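PDB 3S9V: abietadiene synthase, chloroplastic from Abies grandis, which is a chloroplast terpene synthase, a mostly helical enzyme with an N-terminal terpene synthase domain and a metal binding domain. Local coordinates for residues A[537-541]-A[610-614]; A[549-553]-A[567-572]. All blocks are in the same frame, centred on the assembly; numbering follows the deposited sequence.

Contact 1: residues A[537-541]-A[610-614]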
ATOM      1  N   LEU A 537      -2.085 -37.076   2.504  1.00 29.20           N
ATOM      2  CA  LEU A 537      -1.821 -37.960   1.377  1.00 28.24           C
ATOM      3  C   LEU A 537      -0.393 -37.780   0.871  1.00 28.43           C
ATOM      4  O   LEU A 537       0.227 -38.726   0.380  1.00 27.36           O
ATOM      5  CB  LEU A 537      -2.830 -37.708   0.252  1.00 22.84           C
ATOM      6  CG  LEU A 537      -4.285 -38.013   0.635  1.00 24.43           C
ATOM      7  CD1 LEU A 537      -5.192 -37.864  -0.577  1.00 25.37           C
ATOM      8  CD2 LEU A 537      -4.380 -39.420   1.178  1.00 18.56           C
ATOM      9  N   ASP A 538       0.131 -36.569   1.006  1.00 27.18           N
ATOM     10  CA  ASP A 538       1.496 -36.298   0.580  1.00 31.47           C
ATOM     11  C   ASP A 538       2.433 -37.161   1.421  1.00 33.75           C
ATOM     12  O   ASP A 538       3.377 -37.757   0.897  1.00 33.71           O
ATOM     13  CB  ASP A 538       1.843 -34.825   0.789  1.00 38.01           C
ATOM     14  CG  ASP A 538       3.150 -34.441   0.139  1.00 46.02           C
ATOM     15  OD1 ASP A 538       3.633 -33.318   0.389  1.00 52.89           O
ATOM     16  OD2 ASP A 538       3.692 -35.260  -0.631  1.00 56.47           O
ATOM     17  N   ASP A 539       2.177 -37.221   2.728  1.00 32.63           N
ATOM     18  CA  ASP A 539       3.008 -38.026   3.618  1.00 36.94           C
ATOM     19  C   ASP A 539       2.791 -39.512   3.325  1.00 37.03           C
ATOM     20  O   ASP A 539       3.737 -40.304   3.332  1.00 36.98           O
ATOM     21  CB  ASP A 539       2.684 -37.744   5.093  1.00 42.86           C
ATOM     22  CG  ASP A 539       3.038 -36.323   5.518  1.00 54.90           C
ATOM     23  OD1 ASP A 539       4.050 -35.774   5.023  1.00 62.86           O
ATOM     24  OD2 ASP A 539       2.311 -35.759   6.369  1.00 53.87           O
ATOM     25  N   LEU A 540       1.542 -39.883   3.063  1.00 32.69           N
ATOM     26  CA  LEU A 540       1.209 -41.266   2.763  1.00 31.74           C
ATOM     27  C   LEU A 540       1.981 -41.758   1.536  1.00 32.10           C
ATOM     28  O   LEU A 540       2.689 -42.757   1.608  1.00 31.45           O
ATOM     29  CB  LEU A 540      -0.293 -41.410   2.513  1.00 28.11           C
ATOM     30  CG  LEU A 540      -0.771 -42.860   2.428  1.00 33.76           C
ATOM     31  CD1 LEU A 540      -0.581 -43.524   3.801  1.00 29.66           C
ATOM     32  CD2 LEU A 540      -2.231 -42.913   2.003  1.00 25.54           C
ATOM     33  N   TYR A 541       1.843 -41.052   0.415  1.00 30.93           N
ATOM     34  CA  TYR A 541       2.536 -41.433  -0.813  1.00 30.84           C
ATOM     35  C   TYR A 541       4.044 -41.287  -0.711  1.00 33.33           C
ATOM     36  O   TYR A 541       4.775 -41.899  -1.474  1.00 37.77           O
ATOM     37  CB  TYR A 541       2.038 -40.613  -2.006  1.00 20.31           C
ATOM     38  CG  TYR A 541       0.724 -41.092  -2.568  1.00 21.51           C
ATOM     39  CD1 TYR A 541      -0.446 -41.033  -1.810  1.00 20.14           C
ATOM     40  CD2 TYR A 541       0.656 -41.657  -3.839  1.00 20.53           C
ATOM     41  CE1 TYR A 541      -1.650 -41.536  -2.304  1.00 23.72           C
ATOM     42  CE2 TYR A 541      -0.544 -42.163  -4.341  1.00 22.47           C
ATOM     43  CZ  TYR A 541      -1.689 -42.104  -3.567  1.00 22.38           C
ATOM     44  OH  TYR A 541      -2.864 -42.646  -4.039  1.00 25.13           O
ATOM     45  N   LEU A 610      -3.271 -37.494  -7.343  1.00 15.28           N
ATOM     46  CA  LEU A 610      -2.709 -38.767  -6.908  1.00 20.78           C
ATOM     47  C   LEU A 610      -1.708 -39.276  -7.942  1.00 21.37           C
ATOM     48  O   LEU A 610      -0.678 -39.859  -7.591  1.00 19.50           O
ATOM     49  CB  LEU A 610      -3.824 -39.789  -6.667  1.00 16.75           C
ATOM     50  CG  LEU A 610      -4.860 -39.354  -5.617  1.00 17.20           C
ATOM     51  CD1 LEU A 610      -5.826 -40.481  -5.368  1.00 15.25           C
ATOM     52  CD2 LEU A 610      -4.178 -38.971  -4.325  1.00 11.15           C
ATOM     53  N   GLU A 611      -2.010 -39.044  -9.217  1.00 20.26           N
ATOM     54  CA  GLU A 611      -1.106 -39.452 -10.275  1.00 22.59           C
ATOM     55  C   GLU A 611       0.216 -38.708 -10.107  1.00 21.58           C
ATOM     56  O   GLU A 611       1.279 -39.293 -10.293  1.00 23.38           O
ATOM     57  CB  GLU A 611      -1.725 -39.171 -11.647  1.00 26.34           C
ATOM     58  CG  GLU A 611      -2.396 -40.394 -12.251  1.00 28.87           C
ATOM     59  CD  GLU A 611      -3.472 -40.055 -13.269  1.00 40.78           C
ATOM     60  OE1 GLU A 611      -3.261 -39.138 -14.096  1.00 39.45           O
ATOM     61  OE2 GLU A 611      -4.533 -40.723 -13.246  1.00 50.55           O
ATOM     62  N   ALA A 612       0.157 -37.429  -9.737  1.00 17.37           N
ATOM     63  CA  ALA A 612       1.388 -36.669  -9.533  1.00 21.35           C
ATOM     64  C   ALA A 612       2.171 -37.248  -8.341  1.00 22.58           C
ATOM     65  O   ALA A 612       3.395 -37.368  -8.395  1.00 23.03           O
ATOM     66  CB  ALA A 612       1.072 -35.188  -9.298  1.00 16.80           C
ATOM     67  N   TYR A 613       1.468 -37.599  -7.265  1.00 23.99           N
ATOM     68  CA  TYR A 613       2.124 -38.187  -6.092  1.00 26.21           C
ATOM     69  C   TYR A 613       2.745 -39.520  -6.485  1.00 25.71           C
ATOM     70  O   TYR A 613       3.839 -39.866  -6.049  1.00 26.25           O
ATOM     71  CB  TYR A 613       1.131 -38.447  -4.954  1.00 19.21           C
ATOM     72  CG  TYR A 613       0.601 -37.222  -4.254  1.00 26.42           C
ATOM     73  CD1 TYR A 613       1.412 -36.102  -4.040  1.00 24.86           C
ATOM     74  CD2 TYR A 613      -0.704 -37.194  -3.761  1.00 24.80           C
ATOM     75  CE1 TYR A 613       0.934 -34.986  -3.350  1.00 23.50           C
ATOM     76  CE2 TYR A 613      -1.191 -36.083  -3.066  1.00 24.30           C
ATOM     77  CZ  TYR A 613      -0.370 -34.988  -2.866  1.00 23.56           C
ATOM     78  OH  TYR A 613      -0.849 -33.899  -2.177  1.00 31.75           O
ATOM     79  N   THR A 614       2.024 -40.268  -7.310  1.00 27.68           N
ATOM     80  CA  THR A 614       2.483 -41.569  -7.763  1.00 27.47           C
ATOM     81  C   THR A 614       3.772 -41.498  -8.579  1.00 28.54           C
ATOM     82  O   THR A 614       4.639 -42.357  -8.439  1.00 30.44           O
ATOM     83  CB  THR A 614       1.392 -42.271  -8.593  1.00 30.21           C
ATOM     84  OG1 THR A 614       0.252 -42.516  -7.758  1.00 37.48           O
ATOM     85  CG2 THR A 614       1.901 -43.599  -9.146  1.00 29.79           C
TER
HETATM   86  O   HOH W   1       5.626 -39.517  -3.380  1.00 47.76           O
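The C-terminal end of helix 521-541 packs against helix 599-621. The two short axes cross at -35° and come within 10.2 Å of each other. The N-to-C directions are therefore roughly parallel. Leu610 starts the contact. Its CD2 lies 4.0 Å from Leu537 CD1 and 4.1 Å from Tyr541 CZ. Its CD1 is 3.9 Å from Tyr541 OH, but that hydroxyl has its polar partner elsewhere, in a hydrogen bond with Thr554 of helix 547-559. Tyr613 comes next and is at the centre. Its CB is 3.4 Å from Tyr541 CD2, where the backbones are also near, with 6.2 Å between the CA atoms of Tyr541 and Tyr613. The two rings meet obliquely, centroids 5.6 Å apart and planes at 41°. The Tyr613 ring turns a face to the backbone at Asp538 CA, and its CE2 is 4.0 Å from Leu537 CB. Thr614 ends the walk. Its OG1 lies near the plane of the Tyr541 ring, 3.5 Å from CE2, and donates a hydrogen bond to Leu610 O (2.8 Å) one turn back. A water donates to Tyr613 O and, weakly, to Tyr541 O, each at 3.2 Å. Asp538 and Asp539 open the DDxxD sequence motif, which in related class I terpene synthases binds metal ions. Asp538 OD2 comes only within 3.9 Å of Tyr613 CE1. No direct hydrogen bond or salt bridge joins the segments, so apolar and aromatic packing, with one bridging water, holds the motif-bearing helix end against its neighbour.

Contact 2: residues A[549-553]-A[567-572]; sequences DLKLF and QMPQQM
Residues 549-553 are helical. Gln567 to Pro569 form a loop, extended at Met568 (-98/144) and Pro569 (-59/163), and Pro569 is the N-cap of the helix starting at Gln570. The segments run in the same sense: the CA atoms of Asp549 and Met568 are 6.8 Å apart, those of Phe553 and Met572 7.7 Å. Met572 (chi1 t, chi2 t, chi3 135°, between wells) reaches across. Its CE is pressed tightly onto the backbone of helix 547-559, 3.1 Å from Asp549 O and 3.0 Å from Phe553 N, and onto Leu552 CB (3.5 Å) and Phe553 CB (3.4 Å). Phe553 (chi1 t) turns its ring edge to Met572 CG and packs edge-to-face with Phe576. Leu552 (m, t) places CD1 2.9 Å from Gln567 O, also tight, and 4.1 Å from Met568 CG. Asp549 OD2 is 3.3 Å from Pro569 CG. This is the junction of two consecutive helices in an all-helical domain. With no hydrogen bonds across, van der Waals contacts join them, chiefly the Met572 methyl against the helix backbone and the Leu552 and Phe553 side chains.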
ATOM      1  N   ASP A 549       0.590 -50.891  -2.559  1.00 29.01           N
ATOM      2  CA  ASP A 549      -0.376 -50.429  -1.568  1.00 33.39           C
ATOM      3  C   ASP A 549      -0.986 -49.084  -1.979  1.00 34.45           C
ATOM      4  O   ASP A 549      -2.209 -48.893  -1.905  1.00 31.01           O
ATOM      5  CB  ASP A 549       0.287 -50.292  -0.190  1.00 29.93           C
ATOM      6  CG  ASP A 549       0.480 -51.631   0.507  1.00 37.86           C
ATOM      7  OD1 ASP A 549      -0.059 -52.651   0.017  1.00 40.43           O
ATOM      8  OD2 ASP A 549       1.162 -51.663   1.557  1.00 40.88           O
ATOM      9  N   LEU A 550      -0.131 -48.156  -2.403  1.00 32.64           N
ATOM     10  CA  LEU A 550      -0.582 -46.836  -2.833  1.00 31.00           C
ATOM     11  C   LEU A 550      -1.594 -46.984  -3.959  1.00 28.25           C
ATOM     12  O   LEU A 550      -2.549 -46.205  -4.062  1.00 29.64           O
ATOM     13  CB  LEU A 550       0.605 -45.989  -3.315  1.00 27.21           C
ATOM     14  CG  LEU A 550       1.637 -45.616  -2.249  1.00 27.52           C
ATOM     15  CD1 LEU A 550       2.719 -44.744  -2.865  1.00 36.21           C
ATOM     16  CD2 LEU A 550       0.955 -44.880  -1.113  1.00 30.86           C
ATOM     17  N   LYS A 551      -1.379 -47.990  -4.801  1.00 22.36           N
ATOM     18  CA  LYS A 551      -2.268 -48.244  -5.920  1.00 26.25           C
ATOM     19  C   LYS A 551      -3.699 -48.561  -5.466  1.00 29.50           C
ATOM     20  O   LYS A 551      -4.660 -48.311  -6.198  1.00 33.33           O
ATOM     21  CB  LYS A 551      -1.731 -49.389  -6.770  1.00 29.89           C
ATOM     22  CG  LYS A 551      -2.512 -49.578  -8.047  1.00 44.12           C
ATOM     23  CD  LYS A 551      -2.111 -50.836  -8.785  1.00 50.49           C
ATOM     24  CE  LYS A 551      -3.068 -51.081  -9.939  1.00 55.60           C
ATOM     25  NZ  LYS A 551      -4.487 -51.099  -9.469  1.00 57.17           N
ATOM     26  N   LEU A 552      -3.843 -49.113  -4.265  1.00 26.22           N
ATOM     27  CA  LEU A 552      -5.167 -49.424  -3.747  1.00 28.05           C
ATOM     28  C   LEU A 552      -5.880 -48.114  -3.445  1.00 29.55           C
ATOM     29  O   LEU A 552      -7.074 -47.976  -3.707  1.00 29.51           O
ATOM     30  CB  LEU A 552      -5.074 -50.256  -2.466  1.00 28.52           C
ATOM     31  CG  LEU A 552      -4.380 -51.617  -2.542  1.00 29.00           C
ATOM     32  CD1 LEU A 552      -4.243 -52.174  -1.131  1.00 32.16           C
ATOM     33  CD2 LEU A 552      -5.169 -52.571  -3.428  1.00 22.78           C
ATOM     34  N   PHE A 553      -5.147 -47.148  -2.896  1.00 29.83           N
ATOM     35  CA  PHE A 553      -5.738 -45.853  -2.580  1.00 30.32           C
ATOM     36  C   PHE A 553      -6.177 -45.165  -3.875  1.00 31.22           C
ATOM     37  O   PHE A 553      -7.320 -44.717  -4.002  1.00 34.44           O
ATOM     38  CB  PHE A 553      -4.732 -44.976  -1.822  1.00 23.26           C
ATOM     39  CG  PHE A 553      -5.365 -43.809  -1.093  1.00 29.95           C
ATOM     40  CD1 PHE A 553      -5.735 -42.650  -1.777  1.00 21.01           C
ATOM     41  CD2 PHE A 553      -5.605 -43.878   0.282  1.00 33.14           C
ATOM     42  CE1 PHE A 553      -6.331 -41.581  -1.104  1.00 22.46           C
ATOM     43  CE2 PHE A 553      -6.202 -42.814   0.965  1.00 30.37           C
ATOM     44  CZ  PHE A 553      -6.565 -41.666   0.268  1.00 27.90           C
ATOM     45  N   GLN A 567      -7.976 -54.733   1.724  1.00 40.67           N
ATOM     46  CA  GLN A 567      -6.632 -55.046   1.242  1.00 39.90           C
ATOM     47  C   GLN A 567      -5.654 -53.946   1.634  1.00 40.98           C
ATOM     48  O   GLN A 567      -4.509 -53.953   1.198  1.00 45.30           O
ATOM     49  CB  GLN A 567      -6.628 -55.184  -0.282  1.00 30.51           C
ATOM     50  CG  GLN A 567      -7.589 -56.228  -0.814  1.00 39.70           C
ATOM     51  CD  GLN A 567      -7.649 -56.257  -2.328  1.00 43.49           C
ATOM     52  OE1 GLN A 567      -6.625 -56.383  -2.999  1.00 46.76           O
ATOM     53  NE2 GLN A 567      -8.854 -56.145  -2.873  1.00 43.68           N
ATOM     54  N   MET A 568      -6.108 -53.012   2.465  1.00 39.34           N
ATOM     55  CA  MET A 568      -5.286 -51.881   2.878  1.00 37.85           C
ATOM     56  C   MET A 568      -4.587 -51.995   4.219  1.00 39.81           C
ATOM     57  O   MET A 568      -5.127 -52.548   5.176  1.00 39.40           O
ATOM     58  CB  MET A 568      -6.128 -50.599   2.916  1.00 36.77           C
ATOM     59  CG  MET A 568      -6.462 -49.988   1.570  1.00 37.30           C
ATOM     60  SD  MET A 568      -7.409 -48.435   1.721  1.00 26.91           S
ATOM     61  CE  MET A 568      -7.968 -48.278   0.006  1.00 13.38           C
ATOM     62  N   PRO A 569      -3.364 -51.448   4.303  1.00 39.60           N
ATOM     63  CA  PRO A 569      -2.590 -51.473   5.542  1.00 38.18           C
ATOM     64  C   PRO A 569      -3.439 -50.758   6.591  1.00 42.17           C
ATOM     65  O   PRO A 569      -4.371 -50.024   6.244  1.00 38.51           O
ATOM     66  CB  PRO A 569      -1.346 -50.663   5.190  1.00 38.98           C
ATOM     67  CG  PRO A 569      -1.172 -50.926   3.730  1.00 38.66           C
ATOM     68  CD  PRO A 569      -2.582 -50.854   3.203  1.00 36.63           C
ATOM     69  N   GLN A 570      -3.109 -50.963   7.861  1.00 45.41           N
ATOM     70  CA  GLN A 570      -3.837 -50.342   8.960  1.00 47.53           C
ATOM     71  C   GLN A 570      -4.054 -48.849   8.735  1.00 45.08           C
ATOM     72  O   GLN A 570      -5.182 -48.396   8.544  1.00 46.38           O
ATOM     73  CB  GLN A 570      -3.075 -50.553  10.273  1.00 55.19           C
ATOM     74  CG  GLN A 570      -3.672 -49.824  11.464  1.00 68.23           C
ATOM     75  CD  GLN A 570      -5.078 -50.294  11.793  1.00 78.11           C
ATOM     76  OE1 GLN A 570      -5.752 -49.714  12.647  1.00 82.07           O
ATOM     77  NE2 GLN A 570      -5.526 -51.352  11.121  1.00 78.99           N
ATOM     78  N   GLN A 571      -2.959 -48.099   8.764  1.00 39.19           N
ATOM     79  CA  GLN A 571      -2.980 -46.654   8.581  1.00 38.21           C
ATOM     80  C   GLN A 571      -3.673 -46.162   7.306  1.00 38.63           C
ATOM     81  O   GLN A 571      -4.451 -45.202   7.350  1.00 39.78           O
ATOM     82  CB  GLN A 571      -1.545 -46.119   8.615  1.00 36.17           C
ATOM     83  CG  GLN A 571      -0.854 -46.314   9.950  1.00 35.89           C
ATOM     84  CD  GLN A 571      -1.451 -45.443  11.031  1.00 43.82           C
ATOM     85  OE1 GLN A 571      -1.280 -44.222  11.024  1.00 48.00           O
ATOM     86  NE2 GLN A 571      -2.167 -46.061  11.963  1.00 44.73           N
ATOM     87  N   MET A 572      -3.395 -46.805   6.176  1.00 33.39           N
ATOM     88  CA  MET A 572      -3.992 -46.391   4.911  1.00 32.86           C
ATOM     89  C   MET A 572      -5.522 -46.486   4.945  1.00 32.67           C
ATOM     90  O   MET A 572      -6.222 -45.583   4.485  1.00 29.66           O
ATOM     91  CB  MET A 572      -3.429 -47.239   3.757  1.00 27.98           C
ATOM     92  CG  MET A 572      -3.825 -46.759   2.365  1.00 21.14           C
ATOM     93  SD  MET A 572      -3.028 -47.623   0.978  1.00 20.62           S
ATOM     94  CE  MET A 572      -4.417 -47.874  -0.052  1.00 23.23           C
TER

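How the contacts relate
Helix 521-541 comes first and supplies residues 537-541. Helix 547-559 follows directly and carries residues 549-553. Contact 2 closes a short loop, 13 residues long between its segments, by bringing the start of helix 570-594 back onto helix 547-559. The chain then passes into helix 599-621, where contact 1 closes a longer loop of 68 residues. Contact 2 is nested inside it. The centres are about 12 Å apart, and the contacts touch: Leu537 CD2 lies 3.3 Å from Phe553 CZ, and Tyr541 OH lies 3.7 Å from Phe553 CD1. Together they tie four successive helices of the metal binding domain into one packed group.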